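Local coordinates for 2-oxo-1,2-dihydroquinoline 8-monooxygenase, oxygenase component (Pseudomonas putida, PDB 1Z03), which probably hydroxylates quinolin-2(1H)-one at carbon 8, as the oxygenase component of a Rieske-type monooxygenase with a [2Fe-2S] cluster and a mononuclear iron, at residues A[216-221]-A[392-397]. Numbering follows the deposited sequence.
With FE (Fe (III) ion), chain G; OCH (quinolin-2(1H)-one), chain I.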
loop_
_atom_site.group_PDB
_atom_site.type_symbol
_atom_site.label_atom_id
_atom_site.label_comp_id
_atom_site.label_asym_id
_atom_site.label_seq_id
_atom_site.Cartn_x
_atom_site.Cartn_y
_atom_site.Cartn_z
ATOM N N GLY A 216 -24.534 14.827 -3.232
ATOM C CA GLY A 216 -25.149 16.117 -2.967
ATOM C C GLY A 216 -26.519 16.477 -3.508
ATOM O O GLY A 216 -27.284 17.167 -2.827
ATOM N N PHE A 217 -26.846 16.041 -4.719
ATOM C CA PHE A 217 -28.144 16.372 -5.298
ATOM C C PHE A 217 -29.089 15.171 -5.377
ATOM O O PHE A 217 -30.029 15.151 -6.176
ATOM C CB PHE A 217 -27.944 17.018 -6.683
ATOM C CG PHE A 217 -27.117 16.191 -7.635
ATOM C CD1 PHE A 217 -27.720 15.252 -8.467
ATOM C CD2 PHE A 217 -25.728 16.326 -7.670
ATOM C CE1 PHE A 217 -26.950 14.454 -9.323
ATOM C CE2 PHE A 217 -24.948 15.531 -8.522
ATOM C CZ PHE A 217 -25.562 14.595 -9.347
ATOM N N ASP A 218 -28.837 14.169 -4.541
ATOM C CA ASP A 218 -29.673 12.974 -4.498
ATOM C C ASP A 218 -30.716 13.206 -3.409
ATOM O O ASP A 218 -30.378 13.341 -2.238
ATOM C CB ASP A 218 -28.826 11.745 -4.173
ATOM C CG ASP A 218 -29.611 10.446 -4.285
ATOM O OD1 ASP A 218 -29.099 9.499 -4.915
ATOM O OD2 ASP A 218 -30.731 10.362 -3.735
ATOM N N ASN A 219 -31.986 13.234 -3.796
ATOM C CA ASN A 219 -33.057 13.503 -2.851
ATOM C C ASN A 219 -33.509 12.348 -1.980
ATOM O O ASN A 219 -34.447 12.488 -1.195
ATOM C CB ASN A 219 -34.239 14.096 -3.603
ATOM C CG ASN A 219 -33.868 15.374 -4.312
ATOM O OD1 ASN A 219 -33.511 16.364 -3.670
ATOM N ND2 ASN A 219 -33.929 15.360 -5.644
ATOM N N ALA A 220 -32.844 11.207 -2.107
ATOM C CA ALA A 220 -33.188 10.047 -1.297
ATOM C C ALA A 220 -32.133 9.895 -0.206
ATOM O O ALA A 220 -32.349 9.211 0.792
ATOM C CB ALA A 220 -33.233 8.786 -2.161
ATOM N N HIS A 221 -30.997 10.558 -0.394
ATOM C CA HIS A 221 -29.899 10.464 0.561
ATOM C C HIS A 221 -30.069 11.291 1.831
ATOM O O HIS A 221 -29.355 11.072 2.809
ATOM C CB HIS A 221 -28.575 10.866 -0.106
ATOM C CG HIS A 221 -28.161 12.281 0.170
ATOM N ND1 HIS A 221 -28.712 13.360 -0.485
ATOM C CD2 HIS A 221 -27.273 12.793 1.056
ATOM C CE1 HIS A 221 -28.185 14.476 -0.016
ATOM N NE2 HIS A 221 -27.310 14.158 0.920
ATOM N N ILE A 392 -33.219 9.240 -10.729
ATOM C CA ILE A 392 -33.391 10.006 -11.956
ATOM C C ILE A 392 -32.388 11.152 -11.883
ATOM O O ILE A 392 -31.921 11.641 -12.907
ATOM C CB ILE A 392 -34.842 10.592 -12.074
ATOM C CG1 ILE A 392 -34.989 11.420 -13.355
ATOM C CG2 ILE A 392 -35.158 11.475 -10.863
ATOM C CD1 ILE A 392 -34.766 10.639 -14.628
ATOM N N SER A 393 -32.049 11.562 -10.659
ATOM C CA SER A 393 -31.102 12.659 -10.448
ATOM C C SER A 393 -29.682 12.291 -10.889
ATOM O O SER A 393 -29.100 12.961 -11.746
ATOM C CB SER A 393 -31.108 13.093 -8.971
ATOM O OG SER A 393 -32.396 13.553 -8.579
ATOM N N PRO A 394 -29.094 11.236 -10.302
ATOM C CA PRO A 394 -27.740 10.906 -10.755
ATOM C C PRO A 394 -27.706 10.480 -12.222
ATOM O O PRO A 394 -26.763 10.796 -12.934
ATOM C CB PRO A 394 -27.310 9.790 -9.796
ATOM C CG PRO A 394 -28.598 9.183 -9.358
ATOM C CD PRO A 394 -29.459 10.406 -9.143
ATOM N N ILE A 395 -28.744 9.785 -12.677
ATOM C CA ILE A 395 -28.792 9.325 -14.065
ATOM C C ILE A 395 -28.817 10.490 -15.057
ATOM O O ILE A 395 -28.114 10.477 -16.065
ATOM C CB ILE A 395 -30.023 8.409 -14.315
ATOM C CG1 ILE A 395 -29.854 7.096 -13.546
ATOM C CG2 ILE A 395 -30.181 8.139 -15.815
ATOM C CD1 ILE A 395 -31.062 6.200 -13.574
ATOM N N THR A 396 -29.618 11.507 -14.761
ATOM C CA THR A 396 -29.721 12.663 -15.645
ATOM C C THR A 396 -28.390 13.408 -15.709
ATOM O O THR A 396 -27.980 13.902 -16.767
ATOM C CB THR A 396 -30.837 13.608 -15.163
ATOM O OG1 THR A 396 -32.072 12.886 -15.127
ATOM C CG2 THR A 396 -30.986 14.793 -16.098
ATOM N N TRP A 397 -27.720 13.483 -14.566
ATOM C CA TRP A 397 -26.423 14.143 -14.477
ATOM C C TRP A 397 -25.400 13.383 -15.326
ATOM O O TRP A 397 -24.685 13.984 -16.120
ATOM C CB TRP A 397 -25.978 14.214 -13.005
ATOM C CG TRP A 397 -24.484 14.248 -12.789
ATOM C CD1 TRP A 397 -23.716 13.261 -12.227
ATOM C CD2 TRP A 397 -23.577 15.299 -13.155
ATOM N NE1 TRP A 397 -22.392 13.632 -12.225
ATOM C CE2 TRP A 397 -22.277 14.876 -12.789
ATOM C CE3 TRP A 397 -23.735 16.553 -13.763
ATOM C CZ2 TRP A 397 -21.139 15.666 -13.009
ATOM C CZ3 TRP A 397 -22.596 17.342 -13.986
ATOM C CH2 TRP A 397 -21.320 16.891 -13.608
HETATM FE FE FE G . -26.153 15.128 2.517
HETATM O O1 OCH I . -30.220 17.444 -1.254
HETATM N N2 OCH I . -28.216 18.509 -0.744
HETATM C C3 OCH I . -27.419 19.343 0.081
HETATM C C4 OCH I . -26.040 19.618 -0.247
HETATM C C5 OCH I . -25.309 20.441 0.609
HETATM C C6 OCH I . -25.908 20.996 1.783
HETATM C C7 OCH I . -27.240 20.735 2.101
HETATM C C8 OCH I . -28.024 19.914 1.282
HETATM C C9 OCH I . -29.453 19.614 1.599
HETATM C C10 OCH I . -30.191 18.822 0.806
HETATM C C1 OCH I . -29.609 18.182 -0.480
HETATM O O HOH W 1 -32.914 12.483 -6.301
HETATM O O HOH W 2 -25.148 17.261 1.503
#
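Phe217 drives the edge of its ring toward the face of Trp397 in an offset edge-to-face pair, the planes at 70° and the Phe217 and Trp397 five-membered ring centroids 5.3 Å apart. Phe217 CZ lies 3.6 Å from Trp397 CG. With CG set between its backbone N and carbonyl carbon (chi1 55°), the Phe217 ring reaches along the first turn of helix 392-404, its CE1 edge passing Ser393 O and Pro394 CA. Cutting Phe217 back to an alanine would probably open a gap against the Ser393-Pro394 backbone and rob the Trp397 face of its edge-on partner. Trp397 NE1 is hydrogen-bonded to Tyr33 OH. The loop 216-221 belongs to the catalytic domain of a Rieske oxygenase and carries one ligand of the mononuclear iron: His221 NE2 binds the metal at 2.2 Å, alongside His225 and Asp365. Just before Phe217, Gly216 O accepts a nearly straight hydrogen bond from N2 of the quinolinone, 2.6 Å long. Asp218 OD2 closes an Asx turn onto Ala220 N. A water lies 2.6 Å from Ser393 OG and accepts from Asn219 N at 2.8 Å and, weakly, from Asn219 ND2; Gln264 also bonds Ser393 OG.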